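Local coordinates for protein agmatine N-acetyltransferase (Drosophila melanogaster, PDB 7CIW) that transfers an acetyl group from acetyl-CoA to agmatine, acting as a GNAT-fold N-acetyltransferase of the arylalkylamine N-acetyltransferase type, at residues Ala47-Phe52 against Gly98-Ile103; His87-Ala92 against Leu106-Glu111; Glu34-Gly39 against Asp165-Tyr170. The protein carries 1 engineered substitution. All blocks are in the same frame, centred on the assembly; numbering follows the deposited sequence.

Interaction 1 (Ala47-Phe52 against Gly98-Ile103); sequences AADKEF and GKWGSI. With G0R (N-(4-carbamimidamidobutyl)ethanamide), chain C.
Asp49 and Trp100 form one wall of the acetylagmatine pocket, where helices 47-54 and 99-114 meet beside the guanidinium end of the bound product. The indole carries most of the contact. It lays one face against helix 47-54, with Asp49 CA over the six-membered ring and 3.7 Å from its centroid, a CH-pi contact. Ala48 CB touches Trp100 CD1 at 3.4 Å. One turn on, Phe52 CB reaches Trp100 CZ2 at 3.8 Å, and the two rings lie obliquely, their planes 32° apart. Asp49 has CG anti to its backbone N (chi1 -175°), which puts Asp49 CG 3.4 Å from Trp100 CE3. Its two oxygens accept from the product: N11 of the ligand bonds Asp49 OD1 at 2.5 Å, and N12 bonds Asp49 OD2 at 3.1 Å. OD1 is also bonded to Tyr31 OH. Trp100 CZ3 lies 3.3 Å from ligand N11, and Ile103 CD1 packs near N12. An alanine in place of Trp100 would probably open a gap between the helices and leave Asp49 and ligand N11 without the ring that packs beside them. The helix segments run at 56° to each other. Glu46 bonds the backbone of Lys99 at the start of helix 99-114. Tyr95 also meets Trp100, and Phe52 meets His129 of strand 125-133 edge-to-face.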
loop_
_atom_site.group_PDB
_atom_site.type_symbol
_atom_site.label_atom_id
_atom_site.label_comp_id
_atom_site.label_asym_id
_atom_site.label_seq_id
_atom_site.Cartn_x
_atom_site.Cartn_y
_atom_site.Cartn_z
ATOM N N ALA A 47 -12.894 10.390 -3.092
ATOM C CA ALA A 47 -13.650 9.560 -2.160
ATOM C C ALA A 47 -13.440 8.077 -2.434
ATOM O O ALA A 47 -13.286 7.282 -1.499
ATOM C CB ALA A 47 -15.140 9.904 -2.232
ATOM N N ALA A 48 -13.431 7.682 -3.709
ATOM C CA ALA A 48 -13.305 6.267 -4.036
ATOM C C ALA A 48 -11.947 5.715 -3.619
ATOM O O ALA A 48 -11.843 4.543 -3.227
ATOM C CB ALA A 48 -13.532 6.062 -5.532
ATOM N N ASP A 49 -10.909 6.544 -3.705
ATOM C CA ASP A 49 -9.572 6.177 -3.242
ATOM C C ASP A 49 -9.585 5.868 -1.751
ATOM O O ASP A 49 -9.198 4.771 -1.317
ATOM C CB ASP A 49 -8.623 7.337 -3.572
ATOM C CG ASP A 49 -7.150 7.052 -3.259
ATOM O OD1 ASP A 49 -6.832 6.208 -2.394
ATOM O OD2 ASP A 49 -6.301 7.736 -3.878
ATOM N N LYS A 50 -10.053 6.829 -0.951
ATOM C CA LYS A 50 -10.171 6.628 0.491
ATOM C C LYS A 50 -11.055 5.432 0.815
ATOM O O LYS A 50 -10.738 4.635 1.705
ATOM C CB LYS A 50 -10.742 7.895 1.135
ATOM C CG LYS A 50 -9.899 9.140 0.853
ATOM C CD LYS A 50 -10.422 10.394 1.561
ATOM C CE LYS A 50 -11.690 10.910 0.912
ATOM N NZ LYS A 50 -12.164 12.186 1.556
ATOM N N GLU A 51 -12.181 5.304 0.114
ATOM C CA GLU A 51 -13.106 4.211 0.391
ATOM C C GLU A 51 -12.464 2.856 0.122
ATOM O O GLU A 51 -12.701 1.893 0.864
ATOM C CB GLU A 51 -14.373 4.387 -0.447
ATOM C CG GLU A 51 -15.297 5.466 0.087
ATOM C CD GLU A 51 -16.557 5.619 -0.743
ATOM O OE1 GLU A 51 -17.003 4.609 -1.337
ATOM O OE2 GLU A 51 -17.095 6.747 -0.801
ATOM N N PHE A 52 -11.646 2.756 -0.926
ATOM C CA PHE A 52 -10.997 1.480 -1.198
ATOM C C PHE A 52 -10.056 1.092 -0.067
ATOM O O PHE A 52 -10.042 -0.065 0.372
ATOM C CB PHE A 52 -10.224 1.508 -2.505
ATOM C CG PHE A 52 -9.312 0.327 -2.643
ATOM C CD1 PHE A 52 -9.847 -0.952 -2.726
ATOM C CD2 PHE A 52 -7.940 0.471 -2.585
ATOM C CE1 PHE A 52 -9.030 -2.064 -2.816
ATOM C CE2 PHE A 52 -7.112 -0.648 -2.672
ATOM C CZ PHE A 52 -7.669 -1.914 -2.785
ATOM N N GLY A 98 -10.418 10.596 -13.474
ATOM C CA GLY A 98 -10.148 11.327 -12.260
ATOM C C GLY A 98 -8.805 10.938 -11.666
ATOM O O GLY A 98 -8.055 10.132 -12.226
ATOM N N LYS A 99 -8.515 11.551 -10.515
ATOM C CA LYS A 99 -7.279 11.260 -9.793
ATOM C C LYS A 99 -7.173 9.776 -9.459
ATOM O O LYS A 99 -6.124 9.151 -9.666
ATOM C CB LYS A 99 -7.222 12.109 -8.521
ATOM C CG LYS A 99 -5.953 11.938 -7.701
ATOM C CD LYS A 99 -6.070 12.667 -6.371
ATOM C CE LYS A 99 -4.829 12.496 -5.501
ATOM N NZ LYS A 99 -3.637 13.188 -6.107
ATOM N N TRP A 100 -8.249 9.197 -8.923
ATOM C CA TRP A 100 -8.250 7.775 -8.605
ATOM C C TRP A 100 -8.090 6.935 -9.865
ATOM O O TRP A 100 -7.378 5.925 -9.858
ATOM C CB TRP A 100 -9.540 7.427 -7.859
ATOM C CG TRP A 100 -9.716 6.015 -7.371
ATOM C CD1 TRP A 100 -10.849 5.266 -7.470
ATOM C CD2 TRP A 100 -8.763 5.200 -6.671
ATOM N NE1 TRP A 100 -10.670 4.038 -6.885
ATOM C CE2 TRP A 100 -9.396 3.969 -6.386
ATOM C CE3 TRP A 100 -7.445 5.388 -6.254
ATOM C CZ2 TRP A 100 -8.748 2.931 -5.725
ATOM C CZ3 TRP A 100 -6.811 4.364 -5.600
ATOM C CH2 TRP A 100 -7.459 3.148 -5.333
ATOM N N GLY A 101 -8.727 7.351 -10.965
ATOM C CA GLY A 101 -8.581 6.621 -12.214
ATOM C C GLY A 101 -7.147 6.579 -12.711
ATOM O O GLY A 101 -6.690 5.550 -13.212
ATOM N N SER A 102 -6.422 7.698 -12.588
ATOM C CA SER A 102 -5.013 7.728 -12.975
ATOM C C SER A 102 -4.173 6.825 -12.074
ATOM O O SER A 102 -3.307 6.078 -12.553
ATOM C CB SER A 102 -4.485 9.162 -12.924
ATOM O OG SER A 102 -5.093 9.968 -13.913
ATOM N N ILE A 103 -4.428 6.880 -10.768
ATOM C CA ILE A 103 -3.695 6.032 -9.834
ATOM C C ILE A 103 -4.010 4.562 -10.101
ATOM O O ILE A 103 -3.111 3.713 -10.171
ATOM C CB ILE A 103 -4.026 6.448 -8.386
ATOM C CG1 ILE A 103 -3.531 7.882 -8.126
ATOM C CG2 ILE A 103 -3.473 5.443 -7.371
ATOM C CD1 ILE A 103 -3.839 8.426 -6.736
HETATM C C10 G0R C . -3.651 5.112 -3.209
HETATM N N12 G0R C . -3.462 6.521 -3.529
HETATM C C1 G0R C . 2.430 0.402 0.395
HETATM C C2 G0R C . 1.975 1.636 -0.382
HETATM C C5 G0R C . 1.432 2.710 -2.605
HETATM C C6 G0R C . -0.021 2.552 -3.061
HETATM C C7 G0R C . -0.451 3.637 -4.054
HETATM C C8 G0R C . -1.341 4.750 -3.485
HETATM N N4 G0R C . 1.862 1.562 -1.824
HETATM N N9 G0R C . -2.686 4.308 -3.194
HETATM N N11 G0R C . -4.968 4.615 -2.896
HETATM O O3 G0R C . 1.706 2.637 0.194
#

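Interaction 2 (His87-Ala92 against Leu106-Glu111); sequences HMAEEA and LLSAVE
Met88 and Ser108 bury the most surface in this contact, with Glu111 next. They join helices 84-95 and 99-114, which follow each other in the chain through a short turn and pack as an antiparallel helical hairpin. The two segments run at 162° with their axes 8.7 Å apart. The backbones come nearest at Met88 and Ser108, whose CA atoms are 5.2 Å apart. The small Ser108 side chain probably helps the backbones come this near. Ser108 CB faces the Met88 backbone and lies 4.2 Å from Ala92 CB. Met88 reaches across to the other helix. Its chain bends at the last torsion (chi3 54°), which brings Met88 CE to 3.6 Å from Leu107 CB. Met88 SD lies 4.0 Å from Glu111 CB. Glu111 thus packs here through its first carbon, while its carboxylate makes a salt bridge with Lys80 on strand 70-80. Leu107 also leans on Asp165 of strand 161-166, and its side chain lies close to the bound product. Leu107 thus brings one side of the hairpin near the acetylagmatine pocket, while Ala89 lies at the protein surface. Ser108 OG is anti to its own backbone N (chi1 172°) and ends 3.3 Å from Ala89 CA. Ala89 N is 3.4 Å from Ser108 OG, but the angle is too poor for a hydrogen bond.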
loop_
_atom_site.group_PDB
_atom_site.type_symbol
_atom_site.label_atom_id
_atom_site.label_comp_id
_atom_site.label_asym_id
_atom_site.label_seq_id
_atom_site.Cartn_x
_atom_site.Cartn_y
_atom_site.Cartn_z
ATOM N N HIS A 87 -9.819 -7.872 -12.319
ATOM C CA HIS A 87 -10.580 -6.995 -11.441
ATOM C C HIS A 87 -10.022 -5.576 -11.440
ATOM O O HIS A 87 -10.768 -4.599 -11.580
ATOM C CB HIS A 87 -10.581 -7.576 -10.022
ATOM C CG HIS A 87 -11.268 -6.709 -9.017
ATOM N ND1 HIS A 87 -10.749 -6.466 -7.764
ATOM C CD2 HIS A 87 -12.432 -6.021 -9.082
ATOM C CE1 HIS A 87 -11.568 -5.671 -7.098
ATOM N NE2 HIS A 87 -12.594 -5.383 -7.877
ATOM N N MET A 88 -8.706 -5.433 -11.282
ATOM C CA MET A 88 -8.139 -4.089 -11.239
ATOM C C MET A 88 -8.264 -3.385 -12.579
ATOM O O MET A 88 -8.403 -2.158 -12.611
ATOM C CB MET A 88 -6.676 -4.130 -10.806
ATOM C CG MET A 88 -6.513 -4.426 -9.339
ATOM S SD MET A 88 -5.046 -3.689 -8.608
ATOM C CE MET A 88 -5.270 -1.975 -9.069
ATOM N N ALA A 89 -8.198 -4.132 -13.684
ATOM C CA ALA A 89 -8.366 -3.499 -14.985
ATOM C C ALA A 89 -9.765 -2.919 -15.112
ATOM O O ALA A 89 -9.938 -1.786 -15.575
ATOM C CB ALA A 89 -8.081 -4.500 -16.103
ATOM N N GLU A 90 -10.772 -3.671 -14.661
ATOM C CA GLU A 90 -12.148 -3.189 -14.698
ATOM C C GLU A 90 -12.349 -2.001 -13.762
ATOM O O GLU A 90 -13.089 -1.066 -14.089
ATOM C CB GLU A 90 -13.099 -4.331 -14.340
ATOM C CG GLU A 90 -13.386 -5.264 -15.498
ATOM C CD GLU A 90 -13.572 -6.705 -15.073
ATOM O OE1 GLU A 90 -13.478 -7.594 -15.944
ATOM O OE2 GLU A 90 -13.817 -6.950 -13.869
ATOM N N GLU A 91 -11.693 -2.010 -12.600
ATOM C CA GLU A 91 -11.820 -0.887 -11.672
ATOM C C GLU A 91 -11.150 0.367 -12.225
ATOM O O GLU A 91 -11.665 1.481 -12.059
ATOM C CB GLU A 91 -11.226 -1.262 -10.313
ATOM C CG GLU A 91 -12.078 -2.230 -9.495
ATOM C CD GLU A 91 -13.369 -1.597 -8.983
ATOM O OE1 GLU A 91 -13.297 -0.621 -8.204
ATOM O OE2 GLU A 91 -14.456 -2.085 -9.363
ATOM N N ALA A 92 -9.996 0.207 -12.881
ATOM C CA ALA A 92 -9.338 1.341 -13.526
ATOM C C ALA A 92 -10.237 1.972 -14.586
ATOM O O ALA A 92 -10.299 3.204 -14.706
ATOM C CB ALA A 92 -8.011 0.893 -14.143
ATOM N N LEU A 106 -2.193 3.069 -13.185
ATOM C CA LEU A 106 -0.828 2.630 -12.902
ATOM C C LEU A 106 -0.830 1.346 -12.077
ATOM O O LEU A 106 -0.137 0.377 -12.413
ATOM C CB LEU A 106 -0.038 3.727 -12.185
ATOM C CG LEU A 106 1.409 3.288 -11.926
ATOM C CD1 LEU A 106 2.395 4.344 -12.372
ATOM C CD2 LEU A 106 1.671 2.859 -10.470
ATOM N N LEU A 107 -1.613 1.312 -10.998
ATOM C CA LEU A 107 -1.621 0.125 -10.146
ATOM C C LEU A 107 -2.087 -1.108 -10.911
ATOM O O LEU A 107 -1.609 -2.228 -10.668
ATOM C CB LEU A 107 -2.508 0.376 -8.927
ATOM C CG LEU A 107 -1.937 1.381 -7.925
ATOM C CD1 LEU A 107 -2.936 1.645 -6.797
ATOM C CD2 LEU A 107 -0.609 0.897 -7.363
ATOM N N SER A 108 -3.020 -0.927 -11.844
ATOM C CA SER A 108 -3.510 -2.063 -12.614
ATOM C C SER A 108 -2.460 -2.545 -13.604
ATOM O O SER A 108 -2.310 -3.753 -13.812
ATOM C CB SER A 108 -4.806 -1.682 -13.335
ATOM O OG SER A 108 -5.229 -2.685 -14.248
ATOM N N ALA A 109 -1.729 -1.617 -14.233
ATOM C CA ALA A 109 -0.619 -2.035 -15.082
ATOM C C ALA A 109 0.379 -2.881 -14.301
ATOM O O ALA A 109 0.874 -3.893 -14.807
ATOM C CB ALA A 109 0.074 -0.818 -15.698
ATOM N N VAL A 110 0.661 -2.495 -13.053
ATOM C CA VAL A 110 1.606 -3.246 -12.230
ATOM C C VAL A 110 1.035 -4.610 -11.843
ATOM O O VAL A 110 1.751 -5.618 -11.836
ATOM C CB VAL A 110 1.978 -2.411 -10.991
ATOM C CG1 VAL A 110 2.798 -3.230 -10.028
ATOM C CG2 VAL A 110 2.716 -1.135 -11.423
ATOM N N GLU A 111 -0.251 -4.668 -11.500
ATOM C CA GLU A 111 -0.852 -5.948 -11.131
ATOM C C GLU A 111 -0.836 -6.920 -12.306
ATOM O O GLU A 111 -0.556 -8.111 -12.138
ATOM C CB GLU A 111 -2.280 -5.729 -10.627
ATOM C CG GLU A 111 -3.066 -7.011 -10.380
ATOM C CD GLU A 111 -2.588 -7.751 -9.142
ATOM O OE1 GLU A 111 -2.204 -7.067 -8.170
ATOM O OE2 GLU A 111 -2.564 -9.004 -9.154
#

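Interaction 3 (Glu34-Gly39 against Asp165-Tyr170); sequences EPLTAG and DCTSVY. With COA (coenzyme A), chain B; G0R (N-(4-carbamimidamidobutyl)ethanamide), chain C.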
loop_
_atom_site.group_PDB
_atom_site.type_symbol
_atom_site.label_atom_id
_atom_site.label_comp_id
_atom_site.label_asym_id
_atom_site.label_seq_id
_atom_site.Cartn_x
_atom_site.Cartn_y
_atom_site.Cartn_z
ATOM N N GLU A 34 2.867 10.225 -0.426
ATOM C CA GLU A 34 2.874 9.016 -1.238
ATOM C C GLU A 34 3.040 9.396 -2.709
ATOM O O GLU A 34 2.297 10.253 -3.211
ATOM C CB GLU A 34 1.588 8.228 -1.019
ATOM C CG GLU A 34 1.638 6.827 -1.602
ATOM C CD GLU A 34 1.361 6.837 -3.080
ATOM O OE1 GLU A 34 0.377 7.488 -3.482
ATOM O OE2 GLU A 34 2.137 6.221 -3.845
ATOM N N PRO A 35 4.010 8.814 -3.420
ATOM C CA PRO A 35 4.336 9.330 -4.766
ATOM C C PRO A 35 3.189 9.336 -5.775
ATOM O O PRO A 35 3.089 10.306 -6.532
ATOM C CB PRO A 35 5.490 8.417 -5.203
ATOM C CG PRO A 35 6.204 8.123 -3.914
ATOM C CD PRO A 35 5.088 7.950 -2.893
ATOM N N LEU A 36 2.333 8.307 -5.852
ATOM C CA LEU A 36 1.235 8.392 -6.831
ATOM C C LEU A 36 0.262 9.506 -6.474
ATOM O O LEU A 36 -0.222 10.221 -7.361
ATOM C CB LEU A 36 0.472 7.080 -6.938
ATOM C CG LEU A 36 1.283 5.824 -7.213
ATOM C CD1 LEU A 36 0.325 4.669 -7.550
ATOM C CD2 LEU A 36 2.272 6.084 -8.343
ATOM N N THR A 37 -0.052 9.649 -5.188
ATOM C CA THR A 37 -0.951 10.706 -4.745
ATOM C C THR A 37 -0.321 12.081 -4.932
ATOM O O THR A 37 -0.995 13.023 -5.363
ATOM C CB THR A 37 -1.332 10.470 -3.284
ATOM O OG1 THR A 37 -1.595 9.076 -3.089
ATOM C CG2 THR A 37 -2.583 11.264 -2.905
ATOM N N ALA A 38 0.968 12.216 -4.614
ATOM C CA ALA A 38 1.643 13.497 -4.783
ATOM C C ALA A 38 1.884 13.818 -6.247
ATOM O O ALA A 38 2.055 14.991 -6.595
ATOM C CB ALA A 38 2.973 13.501 -4.029
ATOM N N GLY A 39 1.888 12.809 -7.104
ATOM C CA GLY A 39 2.150 12.973 -8.520
ATOM C C GLY A 39 0.924 13.129 -9.389
ATOM O O GLY A 39 1.043 13.132 -10.618
ATOM N N ASP A 165 3.562 -2.778 -3.611
ATOM C CA ASP A 165 4.059 -1.889 -4.665
ATOM C C ASP A 165 4.748 -0.702 -4.008
ATOM O O ASP A 165 4.093 0.246 -3.575
ATOM C CB ASP A 165 2.929 -1.398 -5.568
ATOM C CG ASP A 165 2.169 -2.525 -6.241
ATOM O OD1 ASP A 165 2.797 -3.540 -6.611
ATOM O OD2 ASP A 165 0.936 -2.387 -6.410
ATOM N N CYS A 166 6.075 -0.725 -3.970
ATOM C CA CYS A 166 6.830 0.375 -3.379
ATOM C C CYS A 166 6.945 1.499 -4.399
ATOM O O CYS A 166 7.864 1.554 -5.220
ATOM C CB CYS A 166 8.190 -0.108 -2.900
ATOM S SG CYS A 166 8.084 -1.320 -1.555
ATOM N N THR A 167 5.960 2.389 -4.365
ATOM C CA THR A 167 6.004 3.598 -5.169
ATOM C C THR A 167 7.070 4.564 -4.665
ATOM O O THR A 167 7.511 5.436 -5.420
ATOM C CB THR A 167 4.624 4.252 -5.152
ATOM O OG1 THR A 167 4.264 4.541 -3.799
ATOM C CG2 THR A 167 3.584 3.299 -5.735
ATOM N N SER A 168 7.501 4.403 -3.418
ATOM C CA SER A 168 8.488 5.246 -2.761
ATOM C C SER A 168 9.773 4.454 -2.550
ATOM O O SER A 168 9.725 3.296 -2.125
ATOM C CB SER A 168 7.945 5.724 -1.410
ATOM O OG SER A 168 8.984 6.163 -0.556
ATOM N N VAL A 169 10.924 5.076 -2.845
ATOM C CA VAL A 169 12.194 4.381 -2.648
ATOM C C VAL A 169 12.474 4.106 -1.182
ATOM O O VAL A 169 13.220 3.174 -0.869
ATOM C CB VAL A 169 13.386 5.164 -3.243
ATOM C CG1 VAL A 169 13.152 5.468 -4.709
ATOM C CG2 VAL A 169 13.651 6.433 -2.446
ATOM N N TYR A 170 11.912 4.898 -0.266
ATOM C CA TYR A 170 12.099 4.601 1.154
ATOM C C TYR A 170 11.394 3.307 1.537
ATOM O O TYR A 170 11.884 2.541 2.381
ATOM C CB TYR A 170 11.597 5.766 2.004
ATOM C CG TYR A 170 12.217 7.068 1.579
ATOM C CD1 TYR A 170 13.595 7.238 1.626
ATOM C CD2 TYR A 170 11.441 8.115 1.113
ATOM C CE1 TYR A 170 14.182 8.406 1.227
ATOM C CE2 TYR A 170 12.027 9.304 0.709
ATOM C CZ TYR A 170 13.400 9.435 0.768
ATOM O OH TYR A 170 14.003 10.608 0.370
HETATM N N1A COA B . 11.838 11.009 3.595
HETATM C C2A COA B . 13.157 11.140 3.907
HETATM N N3A COA B . 13.806 10.157 4.617
HETATM C C4A COA B . 13.144 9.059 5.014
HETATM C C5A COA B . 11.843 8.937 4.710
HETATM C C6A COA B . 11.198 9.924 3.991
HETATM N N6A COA B . 9.819 10.230 3.430
HETATM N N7A COA B . 11.376 7.762 5.202
HETATM C C8A COA B . 12.389 7.143 5.824
HETATM N N9A COA B . 13.466 7.932 5.699
HETATM C C1B COA B . 14.731 7.867 6.145
HETATM C C2B COA B . 14.652 7.809 7.690
HETATM O O2B COA B . 14.519 9.155 8.294
HETATM C C3B COA B . 15.747 7.125 8.080
HETATM O O3B COA B . 16.993 7.866 7.983
HETATM P P3B COA B . 17.658 8.723 9.245
HETATM O O7A COA B . 17.300 8.075 10.568
HETATM O O8A COA B . 19.171 8.849 9.039
HETATM O O9A COA B . 17.029 10.106 9.160
HETATM C C4B COA B . 15.923 5.988 6.920
HETATM O O4B COA B . 15.368 6.472 5.817
HETATM C C5B COA B . 15.325 4.665 7.331
HETATM O O5B COA B . 14.069 4.931 7.942
HETATM P P1A COA B . 12.901 3.734 8.061
HETATM O O1A COA B . 13.175 2.528 7.158
HETATM O O2A COA B . 12.727 3.355 9.524
HETATM O O3A COA B . 11.546 4.457 7.487
HETATM P P2A COA B . 10.066 4.496 8.196
HETATM O O4A COA B . 10.107 5.336 9.438
HETATM O O5A COA B . 9.579 3.084 8.432
HETATM O O6A COA B . 9.203 5.267 7.026
HETATM C CBP COA B . 7.834 5.176 5.160
HETATM C CCP COA B . 9.125 4.688 5.765
HETATM C CDP COA B . 6.660 4.493 5.941
HETATM C CEP COA B . 7.769 4.787 3.676
HETATM C CAP COA B . 7.805 6.699 5.272
HETATM O OAP COA B . 8.801 7.230 4.432
HETATM C C9P COA B . 6.461 7.333 4.862
HETATM O O9P COA B . 5.501 7.324 5.570
HETATM N N8P COA B . 6.389 7.999 3.578
HETATM C C7P COA B . 5.167 8.690 3.127
HETATM C C6P COA B . 4.024 7.730 2.580
HETATM C C5P COA B . 4.684 6.795 1.597
HETATM O O5P COA B . 5.322 7.196 0.660
HETATM N N4P COA B . 4.484 5.341 1.863
HETATM C C3P COA B . 5.074 4.276 1.068
HETATM C C2P COA B . 4.516 4.202 -0.354
HETATM S S1P COA B . 5.277 2.658 -0.942
HETATM C C10 G0R C . -3.651 5.112 -3.209
HETATM N N12 G0R C . -3.462 6.521 -3.529
HETATM C C1 G0R C . 2.430 0.402 0.395
HETATM C C2 G0R C . 1.975 1.636 -0.382
HETATM C C5 G0R C . 1.432 2.710 -2.605
HETATM C C6 G0R C . -0.021 2.552 -3.061
HETATM C C7 G0R C . -0.451 3.637 -4.054
HETATM C C8 G0R C . -1.341 4.750 -3.485
HETATM N N4 G0R C . 1.862 1.562 -1.824
HETATM N N9 G0R C . -2.686 4.308 -3.194
HETATM N N11 G0R C . -4.968 4.615 -2.896
HETATM O O3 G0R C . 1.706 2.637 0.194
#
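Glu34 and Thr167 cross at about a right angle. Thr167 OG1 donates to the anti lone pair of Glu34 OE2 at 2.7 Å. The Glu34 chain bends at chi2 (-81°), which turns CD back over the start of helix 35-38. There Glu34 acts as the N-cap. Leu36 N gives to Glu34 OE2 at 2.9 Å and Thr37 N to Glu34 OE1 at 2.8 Å, both from above the carboxylate plane. Thr37 OG1 meets Glu34 OE1 nearly along the C-O axis, at 2.6 Å. Each carboxylate oxygen is thus gripped by two donors, which should hold the group against rotation. Leu36 meets Thr167 at about a right angle on its methyl side, with Leu36 CG 3.7 Å from Thr167 CG2. Pro35 leans obliquely across Thr167, its CG 3.3 Å from Thr167 O. Thr167 OG1 also touches coenzyme A C2P and acetylagmatine C5, where the two ligand sites of this GNAT-fold enzyme meet. Tyr170 turns one ring face to the coenzyme A adenine. The contact sets helix 35-38 and its N-cap against the short loop that links strand 161-166 to helix 169-177. Tyr188 bonds Thr167 O, and Leu36 packs on Ile103 and Leu106 of helix 99-114.

From the N terminus, segment 34-39 comes first, and its partner 165-170 lies far along the chain. Interaction 3 therefore closes a long loop, and the other two contacts nest inside it. Segment 47-52 follows, then strands 62-67 and 70-80, before 98-103 closes interaction 1. Segment 87-92 falls within that loop but pairs with 106-111 beyond it, so interactions 1 and 2 cross. Both use helix 99-114. This helix links all three: Lys99 NZ probably bonds Thr37 O, and Leu106 and Leu107 touch Leu36. Interaction 1 holds the guanidinium end of acetylagmatine, interaction 3 follows the ligand from there to its amide, and interaction 2 closes the hairpin of helices 84-95 and 99-114.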